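Local atomic coordinates of ubiquinone biosynthesis accessory factor UbiJ (Escherichia coli, PDB entry 6H6O), a protein that binds hydrophobic ubiquinone biosynthetic intermediates through its SCP2 domain and is required for aerobic ubiquinone biosynthesis and for the stability of the Ubi complex. Residues L59-S64 with V68-E73; P90-R95 with T99-S104; K46-E51 with I113-N118. All coordinates share one frame; numbering follows the deposited sequence.

In the fold
The chain is the SCP2 domain of UbiJ, a five-stranded mixed sheet with helices packed on it. Interaction 1 pairs edge strand 68-71 with strand 58-63, and interaction 3 sets the next strand, 47-52, against helix 113-128. These two therefore share one sheet, and Leu61 N lies 2.8 Å from Leu48 O. Interaction 2 is a surface contact between helix 95-104 and the loop before it; its Ile102 CD1 packs on Ile113 CD1 at 3.9 Å. The chemistry follows place: a ladder of backbone hydrogen bonds in partly buried interaction 1, mixed helix-start and apolar contacts in interaction 2, and purely apolar touches in buried interaction 3.

Interaction 1: residues L59-S64 with V68-E73; sequences LILVFS and VDVLGE. With CA (calcium ion), chain I.
Val68 lays its CG2 methyl over one face of the Phe63 ring, 3.9 Å from CG2 to the ring centroid and 24° off the normal, a CH-pi contact across a non-hydrogen-bonded pair of an antiparallel beta hairpin. With CG1 of Val68 lodged between its own backbone N and carbonyl carbon (chi1 53°), CG2 is the branch facing the ring, and it also meets Leu61 CB at 4.0 Å. On the face carrying Ile60, Val62, Asp69 and Leu71, Val62 CG2 touches Leu71 CD1 at 4.0 Å, and Ile60 CD1 runs on to Glu73 C at 3.6 Å.

Four backbone hydrogen bonds set this register, two each in the pairs Ile60-Leu71 and Val62-Asp69; that from Val62 N to Asp69 O is 2.8 Å long and nearly straight at 167°. Further out, Leu26 of helix 14-30 packs on Leu61, Val68 and Val70, whereas Trp74 touches Ile60 and Val62 on the other face. Glu23 of the same helix shares a calcium ion with Asp69. Water 1 donates to both Asp69 OD2 and Val62 O, tying the carboxylate to the neighbouring strand, while Asp69 OD1 binds the calcium at 2.5 Å.

Interaction 2: residues P90-R95 with T99-S104; sequences PKLRDR and TALIRS. With CA (calcium ion), chain H.
The loop that leads into helix 95-104, with the helix's first residue Arg95, packs against residues 99-104 further along the same helix. Arg95 O accepts a helical i-to-i+4 bond from Thr99 N at 2.8 Å (N-H...O angle 155°). The Thr99 hydroxyl also lies near Arg95 O, but OG1 is modelled too close to the guanidinium for that bond to be more than doubtful. CG of Arg95 stands opposite its backbone N, and a bend at chi2 (58°) sends the chain along the helix toward Ile102, whose CD1 is modelled at the guanidinium edge, 3.8 Å from NH1; the same clash makes this placement less sure.

Leu101, the residue before Ile102, points toward the loop. Its CD1 lies 3.6 Å from Leu92 CD2 and 3.8 Å from Lys91 CB, and its CD2 rests on Lys91 CD at 3.9 Å, the lysine and leucine side chains crossing at about a right angle. The ammonium of Lys91 goes on to a salt bridge with Glu106. Beyond this apolar patch, Arg93 O binds a calcium ion at 2.5 Å, joined there by Asp124 and Glu127 of helix 113-128.

The loop turns at Leu92, the centre of an inverse gamma turn closed by a weak bond from Arg93 N to Lys91 O. Asp94 follows as N-cap, its OD1 accepting from Gln97 N, a side-chain cap typical of a helix start.

Interaction 3: residues K46-E51 with I113-N118; sequences KVLRVE and IQVVQN
No flat group spans this contact, which Lys46, Leu48 and Val115 make with aliphatic carbons; the flat pair, Arg49 and Glu51, belongs to strand 47-52 alone. There Arg49 NE bonds Glu51 OE2 at 2.9 Å in a salt bridge with an N-H...O angle of 143°. Glu51 CD sits at the guanidinium edge, in its plane, but the nitrogen meets OE2 from above the carboxylate plane, 38° out of it. Ser58 OG bonds both Arg49 NH2 and Glu51 OE1, and Trp74 O takes Arg49 NH1, so three partners fix the rotation of the guanidinium.

Strand alternation puts Leu48 on the other face from Arg49, toward helix 113-128. Val115 is the helix residue that meets the strand, and its two methyls divide the work. CG1 lies 4.1 Å from Leu48 CB, whereas CG2 fits against the aliphatic chain of Lys46, 3.8 Å from CD and 4.0 Å from CG. A bend at chi2 of Lys46 (-64°) brings CD to the valine methyl, and the two side chains cross obliquely. The contact buries 194 Å² and has no hydrogen bond across it; the nearest CA atoms are those of Leu48 and Val115, 7.2 Å apart.

Cys80 of the neighbouring strand 80-84 touches both Leu48 and Val115, and Phe63 flanks Leu48 from strand 58-63. The nearest approach of the Lys46 side chain to a bound malate is about 5 Å, and Asp79, which lines a malate pocket, accepts from Val47 N through OD2. Helix 113-128, the last of this construct, laid by its apolar side on a mixed beta sheet, belongs to the alpha+beta fold of the SCP2 domain.

Interaction 1: residues L59-S64 with V68-E73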
loop_
_atom_site.group_PDB
_atom_site.type_symbol
_atom_site.label_atom_id
_atom_site.label_comp_id
_atom_site.label_asym_id
_atom_site.label_seq_id
_atom_site.Cartn_x
_atom_site.Cartn_y
_atom_site.Cartn_z
ATOM N N LEU A 59 -7.146 -4.968 -7.853
ATOM C CA LEU A 59 -6.841 -3.574 -8.156
ATOM C C LEU A 59 -6.927 -3.482 -9.689
ATOM O O LEU A 59 -6.357 -4.310 -10.387
ATOM C CB LEU A 59 -5.429 -3.166 -7.729
ATOM C CG LEU A 59 -5.156 -2.919 -6.239
ATOM C CD1 LEU A 59 -3.694 -2.577 -6.051
ATOM C CD2 LEU A 59 -6.012 -1.747 -5.676
ATOM N N ILE A 60 -7.649 -2.514 -10.197
ATOM C CA ILE A 60 -7.773 -2.356 -11.643
ATOM C C ILE A 60 -7.289 -0.950 -12.008
ATOM O O ILE A 60 -7.759 0.032 -11.448
ATOM C CB ILE A 60 -9.200 -2.688 -12.134
ATOM C CG1 ILE A 60 -9.621 -4.143 -11.724
ATOM C CG2 ILE A 60 -9.281 -2.520 -13.666
ATOM C CD1 ILE A 60 -10.471 -4.234 -10.474
ATOM N N LEU A 61 -6.302 -0.880 -12.896
ATOM C CA LEU A 61 -5.695 0.375 -13.354
ATOM C C LEU A 61 -6.196 0.654 -14.776
ATOM O O LEU A 61 -6.032 -0.201 -15.662
ATOM C CB LEU A 61 -4.165 0.258 -13.349
ATOM C CG LEU A 61 -3.412 0.492 -12.008
ATOM C CD1 LEU A 61 -3.915 -0.393 -10.886
ATOM C CD2 LEU A 61 -1.916 0.296 -12.200
ATOM N N VAL A 62 -6.832 1.810 -14.987
ATOM C CA VAL A 62 -7.360 2.184 -16.326
ATOM C C VAL A 62 -6.589 3.409 -16.773
ATOM O O VAL A 62 -6.739 4.470 -16.176
ATOM C CB VAL A 62 -8.892 2.454 -16.309
ATOM C CG1 VAL A 62 -9.393 2.788 -17.711
ATOM C CG2 VAL A 62 -9.654 1.263 -15.713
ATOM N N PHE A 63 -5.791 3.268 -17.833
ATOM C CA PHE A 63 -4.924 4.338 -18.311
ATOM C C PHE A 63 -5.561 5.254 -19.360
ATOM O O PHE A 63 -5.956 4.787 -20.428
ATOM C CB PHE A 63 -3.595 3.756 -18.830
ATOM C CG PHE A 63 -2.817 2.972 -17.801
ATOM C CD1 PHE A 63 -1.887 3.606 -16.976
ATOM C CD2 PHE A 63 -3.010 1.600 -17.655
ATOM C CE1 PHE A 63 -1.173 2.880 -16.000
ATOM C CE2 PHE A 63 -2.301 0.877 -16.687
ATOM C CZ PHE A 63 -1.380 1.523 -15.866
ATOM N N SER A 64 -5.653 6.565 -19.055
ATOM C CA SER A 64 -6.145 7.557 -20.012
ATOM C C SER A 64 -5.005 8.569 -20.278
ATOM O O SER A 64 -3.914 8.402 -19.727
ATOM C CB SER A 64 -7.443 8.216 -19.531
ATOM O OG SER A 64 -7.266 9.070 -18.417
ATOM N N VAL A 68 -4.382 7.958 -14.601
ATOM C CA VAL A 68 -4.721 6.544 -14.448
ATOM C C VAL A 68 -5.770 6.522 -13.331
ATOM O O VAL A 68 -5.653 7.240 -12.315
ATOM C CB VAL A 68 -3.499 5.624 -14.141
ATOM C CG1 VAL A 68 -2.694 6.132 -12.940
ATOM C CG2 VAL A 68 -3.925 4.159 -13.939
ATOM N N ASP A 69 -6.809 5.749 -13.548
ATOM C CA ASP A 69 -7.853 5.579 -12.570
ATOM C C ASP A 69 -7.680 4.214 -11.944
ATOM O O ASP A 69 -7.348 3.253 -12.640
ATOM C CB ASP A 69 -9.232 5.743 -13.213
ATOM C CG ASP A 69 -9.537 7.204 -13.423
ATOM O OD1 ASP A 69 -9.893 7.883 -12.433
ATOM O OD2 ASP A 69 -9.318 7.697 -14.545
ATOM N N VAL A 70 -7.827 4.147 -10.603
ATOM C CA VAL A 70 -7.703 2.901 -9.878
ATOM C C VAL A 70 -9.091 2.546 -9.326
ATOM O O VAL A 70 -9.741 3.398 -8.710
ATOM C CB VAL A 70 -6.602 2.907 -8.781
ATOM C CG1 VAL A 70 -6.486 1.539 -8.120
ATOM C CG2 VAL A 70 -5.249 3.315 -9.371
ATOM N N LEU A 71 -9.526 1.307 -9.553
ATOM C CA LEU A 71 -10.822 0.790 -9.094
ATOM C C LEU A 71 -10.610 -0.502 -8.323
ATOM O O LEU A 71 -9.608 -1.182 -8.514
ATOM C CB LEU A 71 -11.768 0.556 -10.283
ATOM C CG LEU A 71 -12.323 1.801 -10.973
ATOM C CD1 LEU A 71 -11.733 1.948 -12.366
ATOM C CD2 LEU A 71 -13.812 1.737 -11.028
ATOM N N GLY A 72 -11.557 -0.829 -7.461
ATOM C CA GLY A 72 -11.505 -2.046 -6.663
ATOM C C GLY A 72 -12.315 -3.161 -7.288
ATOM O O GLY A 72 -12.172 -4.317 -6.885
ATOM N N GLU A 73 -13.139 -2.838 -8.298
ATOM C CA GLU A 73 -13.967 -3.799 -9.025
ATOM C C GLU A 73 -13.965 -3.399 -10.487
ATOM O O GLU A 73 -13.859 -2.210 -10.806
ATOM C CB GLU A 73 -15.438 -3.775 -8.499
ATOM C CG GLU A 73 -15.652 -4.247 -7.070
ATOM C CD GLU A 73 -15.439 -5.719 -6.762
ATOM O OE1 GLU A 73 -15.509 -6.551 -7.697
ATOM O OE2 GLU A 73 -15.235 -6.046 -5.569
HETATM CA CA CA I . -10.390 7.831 -10.000
HETATM O O HOH W 1 -8.511 6.554 -16.762
HETATM O O HOH W 2 -11.218 5.555 -9.832
HETATM O O HOH W 3 -12.747 7.887 -10.352
HETATM O O HOH W 4 -10.540 10.001 -10.318
HETATM O O HOH W 5 -10.694 8.002 -7.786
#

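Interaction 2: residues P90-R95 with T99-S104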
loop_
_atom_site.group_PDB
_atom_site.type_symbol
_atom_site.label_atom_id
_atom_site.label_comp_id
_atom_site.label_asym_id
_atom_site.label_seq_id
_atom_site.Cartn_x
_atom_site.Cartn_y
_atom_site.Cartn_z
ATOM N N PRO A 90 8.837 -4.025 -5.070
ATOM C CA PRO A 90 10.166 -3.376 -5.068
ATOM C C PRO A 90 11.191 -4.029 -6.009
ATOM O O PRO A 90 12.265 -3.461 -6.227
ATOM C CB PRO A 90 10.600 -3.437 -3.600
ATOM C CG PRO A 90 9.842 -4.562 -3.028
ATOM C CD PRO A 90 8.535 -4.638 -3.758
ATOM N N LYS A 91 10.858 -5.206 -6.588
ATOM C CA LYS A 91 11.749 -5.929 -7.513
ATOM C C LYS A 91 11.557 -5.513 -8.964
ATOM O O LYS A 91 12.421 -5.814 -9.788
ATOM C CB LYS A 91 11.556 -7.450 -7.413
ATOM C CG LYS A 91 11.893 -8.048 -6.060
ATOM C CD LYS A 91 11.545 -9.501 -5.997
ATOM C CE LYS A 91 11.795 -10.055 -4.620
ATOM N NZ LYS A 91 11.549 -11.513 -4.576
ATOM N N LEU A 92 10.402 -4.916 -9.302
ATOM C CA LEU A 92 10.084 -4.512 -10.666
ATOM C C LEU A 92 10.858 -3.238 -11.099
ATOM O O LEU A 92 10.257 -2.243 -11.510
ATOM C CB LEU A 92 8.549 -4.383 -10.853
ATOM C CG LEU A 92 7.725 -5.679 -10.715
ATOM C CD1 LEU A 92 6.232 -5.378 -10.627
ATOM C CD2 LEU A 92 7.956 -6.603 -11.879
ATOM N N ARG A 93 12.204 -3.303 -11.033
ATOM C CA ARG A 93 13.118 -2.203 -11.374
ATOM C C ARG A 93 13.196 -1.919 -12.874
ATOM O O ARG A 93 13.319 -0.756 -13.263
ATOM C CB ARG A 93 14.522 -2.458 -10.802
ATOM C CG ARG A 93 14.565 -2.511 -9.278
ATOM C CD ARG A 93 15.903 -3.004 -8.761
ATOM N NE ARG A 93 15.926 -3.075 -7.299
ATOM C CZ ARG A 93 15.594 -4.151 -6.589
ATOM N NH1 ARG A 93 15.647 -4.121 -5.265
ATOM N NH2 ARG A 93 15.207 -5.265 -7.201
ATOM N N ASP A 94 13.144 -2.975 -13.712
ATOM C CA ASP A 94 13.228 -2.875 -15.176
ATOM C C ASP A 94 12.695 -4.146 -15.852
ATOM O O ASP A 94 12.331 -5.097 -15.155
ATOM C CB ASP A 94 14.686 -2.587 -15.627
ATOM C CG ASP A 94 15.760 -3.426 -14.953
ATOM O OD1 ASP A 94 15.537 -4.645 -14.768
ATOM O OD2 ASP A 94 16.843 -2.874 -14.657
ATOM N N ARG A 95 12.650 -4.162 -17.204
ATOM C CA ARG A 95 12.196 -5.306 -18.008
ATOM C C ARG A 95 13.000 -6.593 -17.724
ATOM O O ARG A 95 12.420 -7.679 -17.771
ATOM C CB ARG A 95 12.167 -4.952 -19.522
ATOM C CG ARG A 95 11.867 -6.101 -20.519
ATOM C CD ARG A 95 10.541 -6.825 -20.293
ATOM N NE ARG A 95 10.555 -8.177 -20.859
ATOM C CZ ARG A 95 9.802 -9.189 -20.434
ATOM N NH1 ARG A 95 8.969 -9.024 -19.416
ATOM N NH2 ARG A 95 9.888 -10.378 -21.014
ATOM N N THR A 99 11.345 -10.004 -16.602
ATOM C CA THR A 99 11.514 -11.280 -17.310
ATOM C C THR A 99 11.924 -12.391 -16.329
ATOM O O THR A 99 11.373 -13.492 -16.400
ATOM C CB THR A 99 12.516 -11.144 -18.489
ATOM O OG1 THR A 99 12.244 -9.941 -19.206
ATOM C CG2 THR A 99 12.440 -12.315 -19.455
ATOM N N ALA A 100 12.868 -12.091 -15.409
ATOM C CA ALA A 100 13.327 -13.041 -14.391
ATOM C C ALA A 100 12.178 -13.423 -13.454
ATOM O O ALA A 100 12.042 -14.600 -13.124
ATOM C CB ALA A 100 14.489 -12.460 -13.604
ATOM N N LEU A 101 11.317 -12.439 -13.076
ATOM C CA LEU A 101 10.167 -12.691 -12.195
ATOM C C LEU A 101 9.115 -13.557 -12.863
ATOM O O LEU A 101 8.532 -14.422 -12.208
ATOM C CB LEU A 101 9.569 -11.388 -11.650
ATOM C CG LEU A 101 10.487 -10.630 -10.653
ATOM C CD1 LEU A 101 10.078 -9.216 -10.469
ATOM C CD2 LEU A 101 10.633 -11.355 -9.314
ATOM N N ILE A 102 8.898 -13.362 -14.174
ATOM C CA ILE A 102 7.958 -14.189 -14.933
ATOM C C ILE A 102 8.523 -15.617 -15.050
ATOM O O ILE A 102 7.807 -16.584 -14.775
ATOM C CB ILE A 102 7.590 -13.552 -16.301
ATOM C CG1 ILE A 102 6.735 -12.276 -16.082
ATOM C CG2 ILE A 102 6.842 -14.561 -17.198
ATOM C CD1 ILE A 102 6.708 -11.254 -17.292
ATOM N N ARG A 103 9.829 -15.739 -15.393
ATOM C CA ARG A 103 10.512 -17.033 -15.504
ATOM C C ARG A 103 10.476 -17.827 -14.182
ATOM O O ARG A 103 10.207 -19.028 -14.199
ATOM C CB ARG A 103 11.962 -16.836 -15.987
ATOM C CG ARG A 103 12.670 -18.144 -16.328
ATOM C CD ARG A 103 14.108 -17.942 -16.777
ATOM N NE ARG A 103 14.206 -17.215 -18.041
ATOM C CZ ARG A 103 14.218 -17.778 -19.245
ATOM N NH1 ARG A 103 14.293 -17.026 -20.332
ATOM N NH2 ARG A 103 14.139 -19.099 -19.372
ATOM N N SER A 104 10.712 -17.157 -13.041
ATOM C CA SER A 104 10.712 -17.831 -11.744
ATOM C C SER A 104 9.301 -18.177 -11.219
ATOM O O SER A 104 9.183 -18.911 -10.237
ATOM C CB SER A 104 11.466 -16.991 -10.715
ATOM O OG SER A 104 10.746 -15.802 -10.430
HETATM CA CA CA H . 14.422 1.252 -12.247
HETATM O O HOH W 6 11.900 1.230 -11.680
HETATM O O HOH W 7 16.621 2.343 -13.014
#

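Interaction 3: residues K46-E51 with I113-N118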
loop_
_atom_site.group_PDB
_atom_site.type_symbol
_atom_site.label_atom_id
_atom_site.label_comp_id
_atom_site.label_asym_id
_atom_site.label_seq_id
_atom_site.Cartn_x
_atom_site.Cartn_y
_atom_site.Cartn_z
ATOM N N LYS A 46 -5.551 1.128 -21.961
ATOM C CA LYS A 46 -5.347 -0.191 -21.369
ATOM C C LYS A 46 -5.970 -0.338 -19.993
ATOM O O LYS A 46 -6.018 0.619 -19.202
ATOM C CB LYS A 46 -3.848 -0.579 -21.343
ATOM C CG LYS A 46 -3.208 -0.648 -22.749
ATOM C CD LYS A 46 -3.809 -1.738 -23.668
ATOM C CE LYS A 46 -3.060 -1.774 -24.986
ATOM N NZ LYS A 46 -3.715 -2.694 -25.959
ATOM N N VAL A 47 -6.466 -1.547 -19.718
ATOM C CA VAL A 47 -7.008 -1.985 -18.426
ATOM C C VAL A 47 -6.058 -3.073 -17.866
ATOM O O VAL A 47 -5.944 -4.162 -18.454
ATOM C CB VAL A 47 -8.458 -2.514 -18.506
ATOM C CG1 VAL A 47 -8.962 -2.892 -17.100
ATOM C CG2 VAL A 47 -9.389 -1.502 -19.168
ATOM N N LEU A 48 -5.369 -2.768 -16.753
ATOM C CA LEU A 48 -4.442 -3.692 -16.118
ATOM C C LEU A 48 -5.024 -4.126 -14.778
ATOM O O LEU A 48 -5.206 -3.287 -13.893
ATOM C CB LEU A 48 -3.072 -3.019 -15.922
ATOM C CG LEU A 48 -1.978 -3.800 -15.125
ATOM C CD1 LEU A 48 -1.634 -5.158 -15.797
ATOM C CD2 LEU A 48 -0.690 -2.955 -14.987
ATOM N N ARG A 49 -5.321 -5.431 -14.642
ATOM C CA ARG A 49 -5.854 -5.999 -13.398
ATOM C C ARG A 49 -4.707 -6.577 -12.568
ATOM O O ARG A 49 -3.916 -7.363 -13.076
ATOM C CB ARG A 49 -6.909 -7.077 -13.700
ATOM C CG ARG A 49 -7.722 -7.479 -12.474
ATOM C CD ARG A 49 -8.949 -8.307 -12.853
ATOM N NE ARG A 49 -9.789 -8.506 -11.673
ATOM C CZ ARG A 49 -11.060 -8.131 -11.558
ATOM N NH1 ARG A 49 -11.687 -7.559 -12.576
ATOM N NH2 ARG A 49 -11.715 -8.332 -10.421
ATOM N N VAL A 50 -4.635 -6.196 -11.292
ATOM C CA VAL A 50 -3.585 -6.632 -10.374
ATOM C C VAL A 50 -4.235 -7.429 -9.247
ATOM O O VAL A 50 -5.063 -6.894 -8.503
ATOM C CB VAL A 50 -2.683 -5.470 -9.838
ATOM C CG1 VAL A 50 -1.556 -6.009 -8.956
ATOM C CG2 VAL A 50 -2.113 -4.609 -10.966
ATOM N N GLU A 51 -3.899 -8.725 -9.171
ATOM C CA GLU A 51 -4.386 -9.636 -8.133
ATOM C C GLU A 51 -3.236 -9.824 -7.154
ATOM O O GLU A 51 -2.239 -10.464 -7.495
ATOM C CB GLU A 51 -4.818 -10.988 -8.725
ATOM C CG GLU A 51 -5.869 -10.909 -9.834
ATOM C CD GLU A 51 -7.294 -10.551 -9.450
ATOM O OE1 GLU A 51 -7.566 -10.280 -8.261
ATOM O OE2 GLU A 51 -8.144 -10.511 -10.365
ATOM N N ILE A 113 1.078 -9.503 -22.380
ATOM C CA ILE A 113 2.340 -9.278 -21.642
ATOM C C ILE A 113 2.928 -7.844 -21.887
ATOM O O ILE A 113 3.566 -7.294 -20.994
ATOM C CB ILE A 113 3.382 -10.412 -21.937
ATOM C CG1 ILE A 113 4.510 -10.426 -20.869
ATOM C CG2 ILE A 113 3.928 -10.335 -23.388
ATOM C CD1 ILE A 113 5.513 -11.613 -20.954
ATOM N N GLN A 114 2.668 -7.253 -23.069
ATOM C CA GLN A 114 3.166 -5.921 -23.442
ATOM C C GLN A 114 2.683 -4.833 -22.494
ATOM O O GLN A 114 3.440 -3.915 -22.209
ATOM C CB GLN A 114 2.826 -5.571 -24.905
ATOM C CG GLN A 114 3.545 -6.464 -25.914
ATOM C CD GLN A 114 3.312 -6.021 -27.335
ATOM O OE1 GLN A 114 2.239 -6.227 -27.914
ATOM N NE2 GLN A 114 4.326 -5.421 -27.934
ATOM N N VAL A 115 1.456 -4.969 -21.953
ATOM C CA VAL A 115 0.879 -4.001 -21.010
ATOM C C VAL A 115 1.747 -3.879 -19.753
ATOM O O VAL A 115 2.158 -2.764 -19.404
ATOM C CB VAL A 115 -0.628 -4.309 -20.695
ATOM C CG1 VAL A 115 -1.167 -3.393 -19.589
ATOM C CG2 VAL A 115 -1.488 -4.188 -21.956
ATOM N N VAL A 116 2.067 -5.010 -19.098
ATOM C CA VAL A 116 2.905 -4.980 -17.888
ATOM C C VAL A 116 4.364 -4.567 -18.253
ATOM O O VAL A 116 4.977 -3.812 -17.503
ATOM C CB VAL A 116 2.805 -6.270 -17.023
ATOM C CG1 VAL A 116 3.349 -7.497 -17.764
ATOM C CG2 VAL A 116 3.489 -6.077 -15.664
ATOM N N GLN A 117 4.886 -5.009 -19.412
ATOM C CA GLN A 117 6.226 -4.585 -19.854
ATOM C C GLN A 117 6.275 -3.052 -20.008
ATOM O O GLN A 117 7.222 -2.420 -19.527
ATOM C CB GLN A 117 6.619 -5.254 -21.184
ATOM C CG GLN A 117 6.932 -6.743 -21.043
ATOM C CD GLN A 117 7.052 -7.439 -22.384
ATOM O OE1 GLN A 117 6.638 -6.932 -23.429
ATOM N NE2 GLN A 117 7.595 -8.645 -22.390
ATOM N N ASN A 118 5.224 -2.460 -20.619
ATOM C CA ASN A 118 5.135 -1.006 -20.829
ATOM C C ASN A 118 4.939 -0.274 -19.506
ATOM O O ASN A 118 5.516 0.787 -19.316
ATOM C CB ASN A 118 4.043 -0.649 -21.844
ATOM C CG ASN A 118 4.413 -1.101 -23.242
ATOM O OD1 ASN A 118 5.582 -1.252 -23.580
ATOM N ND2 ASN A 118 3.434 -1.303 -24.099
#